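Local coordinates for tRNA(Ile2) 2-agmatinylcytidine synthetase TiaS (Archaeoglobus fulgidus, PDB 5XOB), which uses ATP to attach agmatine to the wobble cytidine of its isoleucine tRNA substrate, forming 2-agmatinylcytidine and switching codon reading from AUG to AUA, at residues L42-P50 against D110-Q118; R173-D184 against V195-P206. All coordinates share one frame; numbering follows the deposited sequence.

Contact 1. Residues L42-P50 against D110-Q118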
loop_
_atom_site.group_PDB
_atom_site.type_symbol
_atom_site.label_atom_id
_atom_site.label_comp_id
_atom_site.label_asym_id
_atom_site.label_seq_id
_atom_site.Cartn_x
_atom_site.Cartn_y
_atom_site.Cartn_z
ATOM N N LEU A 42 10.956 2.456 9.557
ATOM C CA LEU A 42 9.513 2.352 9.737
ATOM C C LEU A 42 9.011 1.164 8.914
ATOM O O LEU A 42 8.978 1.218 7.684
ATOM C CB LEU A 42 8.831 3.630 9.263
ATOM C CG LEU A 42 7.382 3.898 9.685
ATOM C CD1 LEU A 42 6.734 4.826 8.667
ATOM C CD2 LEU A 42 6.524 2.648 9.858
ATOM N N ILE A 43 8.604 0.105 9.610
ATOM C CA ILE A 43 8.236 -1.173 8.993
ATOM C C ILE A 43 6.727 -1.424 9.089
ATOM O O ILE A 43 6.223 -1.725 10.162
ATOM C CB ILE A 43 8.978 -2.336 9.697
ATOM C CG1 ILE A 43 10.500 -2.098 9.699
ATOM C CG2 ILE A 43 8.630 -3.677 9.066
ATOM C CD1 ILE A 43 11.149 -1.960 8.340
ATOM N N ARG A 44 6.017 -1.306 7.968
ATOM C CA ARG A 44 4.596 -1.676 7.913
ATOM C C ARG A 44 4.405 -3.195 7.840
ATOM O O ARG A 44 5.098 -3.888 7.092
ATOM C CB ARG A 44 3.903 -1.041 6.708
ATOM C CG ARG A 44 3.879 0.471 6.725
ATOM C CD ARG A 44 2.882 1.030 7.730
ATOM N NE ARG A 44 2.903 2.493 7.711
ATOM C CZ ARG A 44 2.249 3.289 8.549
ATOM N NH1 ARG A 44 1.497 2.790 9.520
ATOM N NH2 ARG A 44 2.363 4.609 8.411
ATOM N N LEU A 45 3.436 -3.697 8.597
ATOM C CA LEU A 45 3.196 -5.131 8.695
ATOM C C LEU A 45 1.938 -5.503 7.929
ATOM O O LEU A 45 1.379 -4.665 7.219
ATOM C CB LEU A 45 3.083 -5.538 10.162
ATOM C CG LEU A 45 4.200 -4.993 11.055
ATOM C CD1 LEU A 45 3.911 -5.363 12.496
ATOM C CD2 LEU A 45 5.572 -5.499 10.634
ATOM N N ASN A 46 1.517 -6.763 8.049
ATOM C CA ASN A 46 0.327 -7.243 7.360
ATOM C C ASN A 46 -0.778 -6.201 7.455
ATOM O O ASN A 46 -1.314 -5.960 8.534
ATOM C CB ASN A 46 -0.143 -8.571 7.954
ATOM C CG ASN A 46 -1.207 -9.239 7.107
ATOM O OD1 ASN A 46 -1.918 -8.584 6.353
ATOM N ND2 ASN A 46 -1.313 -10.554 7.224
ATOM N N PRO A 47 -1.117 -5.567 6.328
ATOM C CA PRO A 47 -2.089 -4.482 6.361
ATOM C C PRO A 47 -3.544 -4.942 6.485
ATOM O O PRO A 47 -4.444 -4.104 6.468
ATOM C CB PRO A 47 -1.866 -3.786 5.016
ATOM C CG PRO A 47 -1.431 -4.878 4.112
ATOM C CD PRO A 47 -0.624 -5.818 4.963
ATOM N N THR A 48 -3.777 -6.245 6.611
ATOM C CA THR A 48 -5.135 -6.774 6.687
ATOM C C THR A 48 -5.646 -6.931 8.122
ATOM O O THR A 48 -6.860 -7.012 8.330
ATOM C CB THR A 48 -5.250 -8.139 5.974
ATOM O OG1 THR A 48 -4.357 -9.083 6.575
ATOM C CG2 THR A 48 -4.920 -8.009 4.498
ATOM N N ILE A 49 -4.743 -6.961 9.104
ATOM C CA ILE A 49 -5.134 -7.318 10.473
ATOM C C ILE A 49 -6.014 -6.213 11.058
ATOM O O ILE A 49 -5.695 -5.031 10.925
ATOM C CB ILE A 49 -3.927 -7.583 11.404
ATOM C CG1 ILE A 49 -2.913 -8.534 10.755
ATOM C CG2 ILE A 49 -4.392 -8.185 12.727
ATOM C CD1 ILE A 49 -3.478 -9.875 10.330
ATOM N N PRO A 50 -7.140 -6.597 11.691
ATOM C CA PRO A 50 -8.082 -5.582 12.186
ATOM C C PRO A 50 -7.574 -4.793 13.401
ATOM O O PRO A 50 -7.318 -5.372 14.459
ATOM C CB PRO A 50 -9.341 -6.395 12.526
ATOM C CG PRO A 50 -8.894 -7.813 12.664
ATOM C CD PRO A 50 -7.661 -7.973 11.830
ATOM N N ASP A 110 9.431 -11.257 8.151
ATOM C CA ASP A 110 8.746 -11.698 6.927
ATOM C C ASP A 110 7.319 -12.138 7.188
ATOM O O ASP A 110 6.385 -11.694 6.522
ATOM C CB ASP A 110 9.490 -12.879 6.293
ATOM C CG ASP A 110 10.318 -12.478 5.088
ATOM O OD1 ASP A 110 11.019 -11.436 5.143
ATOM O OD2 ASP A 110 10.274 -13.228 4.084
ATOM N N LYS A 111 7.176 -13.031 8.161
ATOM C CA LYS A 111 5.886 -13.610 8.525
ATOM C C LYS A 111 4.937 -12.560 9.100
ATOM O O LYS A 111 3.731 -12.604 8.865
ATOM C CB LYS A 111 6.100 -14.727 9.543
ATOM C CG LYS A 111 4.871 -15.561 9.837
ATOM C CD LYS A 111 5.220 -16.685 10.798
ATOM C CE LYS A 111 4.036 -17.599 11.072
ATOM N NZ LYS A 111 4.295 -18.489 12.241
ATOM N N ALA A 112 5.484 -11.619 9.861
ATOM C CA ALA A 112 4.690 -10.518 10.386
ATOM C C ALA A 112 4.147 -9.630 9.270
ATOM O O ALA A 112 3.037 -9.105 9.364
ATOM C CB ALA A 112 5.521 -9.694 11.353
ATOM N N ILE A 113 4.928 -9.483 8.206
ATOM C CA ILE A 113 4.567 -8.599 7.104
ATOM C C ILE A 113 3.590 -9.284 6.162
ATOM O O ILE A 113 2.684 -8.640 5.638
ATOM C CB ILE A 113 5.821 -8.131 6.335
ATOM C CG1 ILE A 113 6.745 -7.368 7.287
ATOM C CG2 ILE A 113 5.445 -7.233 5.160
ATOM C CD1 ILE A 113 8.093 -7.017 6.703
ATOM N N LYS A 114 3.762 -10.588 5.963
ATOM C CA LYS A 114 2.972 -11.326 4.971
ATOM C C LYS A 114 1.823 -12.152 5.544
ATOM O O LYS A 114 0.883 -12.505 4.820
ATOM C CB LYS A 114 3.893 -12.234 4.162
ATOM C CG LYS A 114 4.759 -11.457 3.193
ATOM C CD LYS A 114 5.642 -12.368 2.367
ATOM C CE LYS A 114 6.436 -11.561 1.357
ATOM N NZ LYS A 114 7.300 -12.416 0.501
ATOM N N ASP A 115 1.881 -12.432 6.840
ATOM C CA ASP A 115 1.046 -13.457 7.422
ATOM C C ASP A 115 0.482 -13.001 8.755
ATOM O O ASP A 115 0.487 -11.809 9.070
ATOM C CB ASP A 115 1.895 -14.716 7.602
ATOM C CG ASP A 115 1.216 -15.959 7.072
ATOM O OD1 ASP A 115 1.190 -16.127 5.833
ATOM O OD2 ASP A 115 0.725 -16.771 7.891
ATOM N N VAL A 116 -0.021 -13.963 9.522
ATOM C CA VAL A 116 -0.544 -13.723 10.849
ATOM C C VAL A 116 0.371 -14.379 11.876
ATOM O O VAL A 116 0.857 -15.494 11.677
ATOM C CB VAL A 116 -1.964 -14.299 10.986
ATOM C CG1 VAL A 116 -2.493 -14.117 12.404
ATOM C CG2 VAL A 116 -2.901 -13.647 9.977
ATOM N N LEU A 117 0.576 -13.673 12.981
ATOM C CA LEU A 117 1.451 -14.110 14.054
ATOM C C LEU A 117 0.733 -14.114 15.395
ATOM O O LEU A 117 -0.186 -13.328 15.624
ATOM C CB LEU A 117 2.644 -13.167 14.144
ATOM C CG LEU A 117 3.955 -13.725 13.621
ATOM C CD1 LEU A 117 4.937 -12.598 13.363
ATOM C CD2 LEU A 117 4.513 -14.708 14.634
ATOM N N GLN A 118 1.182 -14.990 16.284
ATOM C CA GLN A 118 0.636 -15.072 17.625
ATOM C C GLN A 118 1.654 -14.487 18.596
ATOM O O GLN A 118 2.859 -14.486 18.320
ATOM C CB GLN A 118 0.318 -16.530 17.971
ATOM C CG GLN A 118 -0.669 -17.190 17.008
ATOM C CD GLN A 118 -0.762 -18.700 17.186
ATOM O OE1 GLN A 118 0.252 -19.401 17.163
ATOM N NE2 GLN A 118 -1.984 -19.213 17.349
#
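Asn46 ND2 is gripped by two backbone carbonyls, Asp115 O across the contact and Tyr264 O beyond it. The bond from Asn46 ND2 to Asp115 O is 2.9 Å long and almost straight (174°); the acceptor lies in the amide plane, whereas the nitrogen stands above the plane of the Asp115 carbonyl, away from its lone pairs. CG of Asn46 sits opposite its own backbone N (chi1 -169°), which carries the amide over to where the chain leaves helix 106-114. The other end of the amide works locally: Asn46 OD1 accepts from Thr48 N at 3.0 Å, an Asx turn set into the type I turn from Asn46 to Ile49. With an alanine at Asn46, Asp115 O and Thr48 N would probably both lose a partner and the turn would be held less firmly to the helix end. Within the TCKD domain, the contact joins the exit of strand 35-44 to the last turn of helix 106-114. There the backbone bond from Asn46 N to Ala112 O (3.1 Å) ties the two segments. Alongside, Leu45 CD2 packs on Ile113 CG1 (4.0 Å), and Ala147 of helix 141-150 touches both Leu45 and Ala112. Farther along, Ile49 CD1 meets Val116 CG2 at 3.8 Å.

Contact 2. Residues R173-D184 against V195-P206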
loop_
_atom_site.group_PDB
_atom_site.type_symbol
_atom_site.label_atom_id
_atom_site.label_comp_id
_atom_site.label_asym_id
_atom_site.label_seq_id
_atom_site.Cartn_x
_atom_site.Cartn_y
_atom_site.Cartn_z
ATOM N N ARG A 173 -5.224 21.287 10.906
ATOM C CA ARG A 173 -3.909 21.692 10.421
ATOM C C ARG A 173 -3.990 22.935 9.534
ATOM O O ARG A 173 -5.008 23.174 8.878
ATOM C CB ARG A 173 -3.265 20.554 9.632
ATOM C CG ARG A 173 -3.116 19.268 10.417
ATOM C CD ARG A 173 -4.066 18.163 9.970
ATOM N NE ARG A 173 -3.984 17.043 10.904
ATOM C CZ ARG A 173 -2.921 16.255 11.043
ATOM N NH1 ARG A 173 -1.837 16.428 10.291
ATOM N NH2 ARG A 173 -2.937 15.278 11.941
ATOM N N GLU A 174 -2.913 23.716 9.510
ATOM C CA GLU A 174 -2.803 24.866 8.614
ATOM C C GLU A 174 -1.650 24.661 7.630
ATOM O O GLU A 174 -0.514 24.395 8.031
ATOM C CB GLU A 174 -2.611 26.150 9.409
ATOM N N TYR A 175 -1.957 24.782 6.339
ATOM C CA TYR A 175 -0.978 24.563 5.275
ATOM C C TYR A 175 -1.466 25.126 3.938
ATOM O O TYR A 175 -2.674 25.205 3.679
ATOM C CB TYR A 175 -0.688 23.064 5.118
ATOM C CG TYR A 175 -1.907 22.253 4.723
ATOM C CD1 TYR A 175 -2.213 22.021 3.380
ATOM C CD2 TYR A 175 -2.767 21.732 5.691
ATOM C CE1 TYR A 175 -3.334 21.291 3.015
ATOM C CE2 TYR A 175 -3.891 20.998 5.334
ATOM C CZ TYR A 175 -4.168 20.782 3.996
ATOM O OH TYR A 175 -5.275 20.055 3.630
ATOM N N ASP A 176 -0.515 25.498 3.089
ATOM C CA ASP A 176 -0.815 25.964 1.741
ATOM C C ASP A 176 -0.895 24.750 0.816
ATOM O O ASP A 176 0.114 24.102 0.547
ATOM C CB ASP A 176 0.268 26.946 1.272
ATOM C CG ASP A 176 -0.028 27.559 -0.089
ATOM O OD1 ASP A 176 0.039 26.833 -1.101
ATOM O OD2 ASP A 176 -0.296 28.777 -0.151
ATOM N N GLU A 177 -2.105 24.446 0.352
ATOM C CA GLU A 177 -2.333 23.372 -0.617
ATOM C C GLU A 177 -1.433 23.448 -1.843
ATOM O O GLU A 177 -0.773 22.473 -2.202
ATOM C CB GLU A 177 -3.782 23.389 -1.100
ATOM C CG GLU A 177 -4.654 22.325 -0.466
ATOM C CD GLU A 177 -6.094 22.387 -0.939
ATOM O OE1 GLU A 177 -6.353 22.929 -2.038
ATOM O OE2 GLU A 177 -6.974 21.887 -0.209
ATOM N N GLU A 178 -1.437 24.607 -2.495
ATOM C CA GLU A 178 -0.690 24.791 -3.734
ATOM C C GLU A 178 0.776 24.435 -3.518
ATOM O O GLU A 178 1.402 23.796 -4.360
ATOM C CB GLU A 178 -0.835 26.237 -4.240
ATOM C CG GLU A 178 -0.402 26.458 -5.685
ATOM C CD GLU A 178 -1.117 25.550 -6.678
ATOM O OE1 GLU A 178 -0.541 25.286 -7.758
ATOM O OE2 GLU A 178 -2.248 25.091 -6.385
ATOM N N SER A 179 1.297 24.845 -2.367
ATOM C CA SER A 179 2.634 24.479 -1.913
ATOM C C SER A 179 3.019 23.031 -2.232
ATOM O O SER A 179 4.139 22.764 -2.671
ATOM C CB SER A 179 2.722 24.677 -0.406
ATOM O OG SER A 179 4.062 24.770 -0.007
ATOM N N PHE A 180 2.087 22.108 -2.003
ATOM C CA PHE A 180 2.353 20.671 -2.148
ATOM C C PHE A 180 2.245 20.166 -3.588
ATOM O O PHE A 180 3.060 19.340 -4.026
ATOM C CB PHE A 180 1.408 19.877 -1.245
ATOM C CG PHE A 180 1.695 20.047 0.217
ATOM C CD1 PHE A 180 2.486 19.124 0.897
ATOM C CD2 PHE A 180 1.190 21.135 0.913
ATOM C CE1 PHE A 180 2.759 19.283 2.247
ATOM C CE2 PHE A 180 1.456 21.299 2.261
ATOM C CZ PHE A 180 2.244 20.373 2.929
ATOM N N PHE A 181 1.228 20.644 -4.307
ATOM C CA PHE A 181 1.100 20.388 -5.744
ATOM C C PHE A 181 2.319 20.936 -6.483
ATOM O O PHE A 181 2.878 20.267 -7.351
ATOM C CB PHE A 181 -0.179 21.018 -6.303
ATOM C CG PHE A 181 -1.424 20.219 -6.022
ATOM C CD1 PHE A 181 -1.701 19.060 -6.740
ATOM C CD2 PHE A 181 -2.327 20.624 -5.049
ATOM C CE1 PHE A 181 -2.852 18.316 -6.491
ATOM C CE2 PHE A 181 -3.478 19.880 -4.792
ATOM C CZ PHE A 181 -3.740 18.725 -5.515
ATOM N N ASP A 182 2.733 22.149 -6.126
ATOM C CA ASP A 182 3.925 22.762 -6.714
ATOM C C ASP A 182 5.180 21.969 -6.408
ATOM O O ASP A 182 6.062 21.834 -7.261
ATOM C CB ASP A 182 4.120 24.188 -6.194
ATOM C CG ASP A 182 3.162 25.185 -6.822
ATOM O OD1 ASP A 182 2.400 24.809 -7.745
ATOM O OD2 ASP A 182 3.179 26.357 -6.383
ATOM N N MET A 183 5.267 21.470 -5.178
ATOM C CA MET A 183 6.401 20.655 -4.753
ATOM C C MET A 183 6.442 19.348 -5.543
ATOM O O MET A 183 7.522 18.848 -5.883
ATOM C CB MET A 183 6.324 20.380 -3.245
ATOM C CG MET A 183 7.349 19.383 -2.714
ATOM S SD MET A 183 6.893 17.644 -2.931
ATOM C CE MET A 183 5.416 17.529 -1.922
ATOM N N ASP A 184 5.258 18.808 -5.836
ATOM C CA ASP A 184 5.136 17.563 -6.588
ATOM C C ASP A 184 5.583 17.735 -8.044
ATOM O O ASP A 184 6.282 16.877 -8.592
ATOM C CB ASP A 184 3.694 17.056 -6.534
ATOM C CG ASP A 184 3.539 15.670 -7.135
ATOM O OD1 ASP A 184 4.050 14.695 -6.534
ATOM O OD2 ASP A 184 2.895 15.560 -8.203
ATOM N N VAL A 195 0.337 13.610 -3.588
ATOM C CA VAL A 195 -0.730 14.418 -4.168
ATOM C C VAL A 195 -1.494 13.564 -5.178
ATOM O O VAL A 195 -0.896 12.691 -5.821
ATOM C CB VAL A 195 -0.122 15.676 -4.849
ATOM C CG1 VAL A 195 -0.613 15.856 -6.280
ATOM C CG2 VAL A 195 -0.376 16.924 -4.020
ATOM N N ASP A 196 -2.802 13.803 -5.306
ATOM C CA ASP A 196 -3.609 13.185 -6.371
ATOM C C ASP A 196 -4.124 14.287 -7.266
ATOM O O ASP A 196 -5.020 15.037 -6.880
ATOM C CB ASP A 196 -4.790 12.385 -5.807
ATOM C CG ASP A 196 -5.506 11.549 -6.872
ATOM O OD1 ASP A 196 -5.167 11.637 -8.078
ATOM O OD2 ASP A 196 -6.420 10.785 -6.493
ATOM N N TRP A 197 -3.553 14.382 -8.461
ATOM C CA TRP A 197 -3.920 15.434 -9.402
ATOM C C TRP A 197 -5.343 15.241 -9.900
ATOM O O TRP A 197 -6.114 16.195 -9.992
ATOM C CB TRP A 197 -2.954 15.454 -10.582
ATOM C CG TRP A 197 -1.579 15.824 -10.178
ATOM C CD1 TRP A 197 -0.556 14.973 -9.883
ATOM C CD2 TRP A 197 -1.066 17.151 -9.998
ATOM N NE1 TRP A 197 0.569 15.686 -9.541
ATOM C CE2 TRP A 197 0.285 17.025 -9.602
ATOM C CE3 TRP A 197 -1.613 18.435 -10.143
ATOM C CZ2 TRP A 197 1.100 18.135 -9.345
ATOM C CZ3 TRP A 197 -0.801 19.542 -9.889
ATOM C CH2 TRP A 197 0.543 19.380 -9.492
ATOM N N CYS A 198 -5.684 13.998 -10.208
ATOM C CA CYS A 198 -7.007 13.681 -10.705
ATOM C C CYS A 198 -8.103 14.025 -9.692
ATOM O O CYS A 198 -9.143 14.550 -10.070
ATOM C CB CYS A 198 -7.080 12.201 -11.085
ATOM S SG CYS A 198 -8.623 11.735 -11.901
ATOM N N ASN A 199 -7.865 13.749 -8.412
ATOM C CA ASN A 199 -8.908 13.904 -7.392
ATOM C C ASN A 199 -8.751 15.141 -6.496
ATOM O O ASN A 199 -9.566 15.373 -5.597
ATOM C CB ASN A 199 -8.999 12.632 -6.549
ATOM C CG ASN A 199 -9.459 11.427 -7.358
ATOM O OD1 ASN A 199 -10.647 11.104 -7.378
ATOM N ND2 ASN A 199 -8.526 10.763 -8.041
ATOM N N ASP A 200 -7.718 15.938 -6.768
ATOM C CA ASP A 200 -7.451 17.188 -6.052
ATOM C C ASP A 200 -7.379 16.961 -4.545
ATOM O O ASP A 200 -8.144 17.538 -3.771
ATOM C CB ASP A 200 -8.495 18.262 -6.414
ATOM C CG ASP A 200 -7.906 19.673 -6.452
ATOM O OD1 ASP A 200 -6.679 19.826 -6.655
ATOM O OD2 ASP A 200 -8.680 20.639 -6.294
ATOM N N VAL A 201 -6.453 16.099 -4.145
ATOM C CA VAL A 201 -6.265 15.762 -2.745
ATOM C C VAL A 201 -4.783 15.769 -2.414
ATOM O O VAL A 201 -3.975 15.230 -3.172
ATOM C CB VAL A 201 -6.827 14.361 -2.435
ATOM C CG1 VAL A 201 -6.488 13.947 -1.009
ATOM C CG2 VAL A 201 -8.332 14.325 -2.655
ATOM N N VAL A 202 -4.429 16.389 -1.290
ATOM C CA VAL A 202 -3.094 16.219 -0.724
ATOM C C VAL A 202 -3.118 14.980 0.155
ATOM O O VAL A 202 -3.764 14.949 1.206
ATOM C CB VAL A 202 -2.616 17.421 0.105
ATOM C CG1 VAL A 202 -1.212 17.163 0.646
ATOM C CG2 VAL A 202 -2.635 18.687 -0.737
ATOM N N VAL A 203 -2.382 13.973 -0.289
ATOM C CA VAL A 203 -2.404 12.659 0.315
ATOM C C VAL A 203 -1.470 12.608 1.524
ATOM O O VAL A 203 -1.752 11.904 2.500
ATOM C CB VAL A 203 -1.989 11.591 -0.722
ATOM C CG1 VAL A 203 -2.058 10.188 -0.133
ATOM C CG2 VAL A 203 -2.874 11.680 -1.957
ATOM N N CYS A 204 -0.372 13.363 1.475
ATOM C CA CYS A 204 0.657 13.264 2.512
ATOM C C CYS A 204 0.261 13.916 3.843
ATOM O O CYS A 204 1.050 13.937 4.780
ATOM C CB CYS A 204 2.004 13.813 2.010
ATOM S SG CYS A 204 2.019 15.509 1.385
ATOM N N ILE A 205 -0.964 14.423 3.930
ATOM C CA ILE A 205 -1.429 15.130 5.115
ATOM C C ILE A 205 -2.602 14.389 5.724
ATOM O O ILE A 205 -3.686 14.363 5.140
ATOM C CB ILE A 205 -1.817 16.571 4.755
ATOM C CG1 ILE A 205 -0.528 17.349 4.461
ATOM C CG2 ILE A 205 -2.632 17.219 5.872
ATOM C CD1 ILE A 205 -0.733 18.781 4.030
ATOM N N PRO A 206 -2.389 13.786 6.904
ATOM C CA PRO A 206 -3.415 12.935 7.487
ATOM C C PRO A 206 -4.619 13.704 8.021
ATOM O O PRO A 206 -4.564 14.923 8.206
ATOM C CB PRO A 206 -2.674 12.200 8.612
ATOM C CG PRO A 206 -1.530 13.075 8.970
ATOM C CD PRO A 206 -1.201 13.906 7.767
#
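Phe181 packs against both Val195 and Trp197, where helix 177-187 of the FLD domain meets the short, weakly bonded antiparallel hairpin 195-202. Val195 CG2 sits over one face of the Phe181 ring, 3.8 Å from its centroid, a CH-pi contact. The six-membered ring of Trp197 approaches the same phenyl obliquely, with the planes at 59°, and Val195 CG1 and Phe181 CD1 both lie over one face of the indole. One turn on, Asp184 OD2 takes the indole N-H: Trp197 NE1 is 2.7 Å from Asp184 OD2, and the oxygen lies near the indole plane, although the bond is bent (142°). The same carboxylate oxygen forms a salt bridge with Arg420, so the indole and an arginine share it.

Toward the other end, Ile205 CD1 serves two rings. It stands over the centre of Tyr175, 3.6 Å from that ring's centroid, and over the face of Phe180 nearer the rim. Tyr175 reaches the methyl with its CG held between backbone N and carbonyl carbon (chi1 62°). Cys204 SG adds an oblique sulfur-aromatic contact, 3.7 Å from Phe180 CD1. Beyond, Pro206 O lies over one face of the Arg173 guanidinium, whose nitrogens bond to the carbonyls of Val212 and Thr208.

Behind this shell, a G1 bulge sets Asp200 and Val201 opposite Asp196, and Asp176 caps the helix start, Asp176 OD1 accepting from Ser179 N at 2.7 Å.

Contacts 1 and 2 belong to different domains, TCKD and FLD, and their centres are 29 Å apart; the nearest atoms still come to about 9 Å without touching. One eight-stranded mixed sheet runs between them. Strand 35-44, which feeds contact 1, pairs in parallel with strand 239-244, and the sheet ends at strand 212-218, on which Ile205 and Pro206 of contact 2 rest. Contact 1 lies near the metal without supplying a listed ligand: the side chain of Leu45 is about 6 Å from the magnesium ion bound by Asp8 and the phosphothreonine Thr18. Residues near the C-terminus touch both, with a weak hydrogen bond from Arg402 to Pro47 O and a hydrogen bond between Ser399 and Asp196.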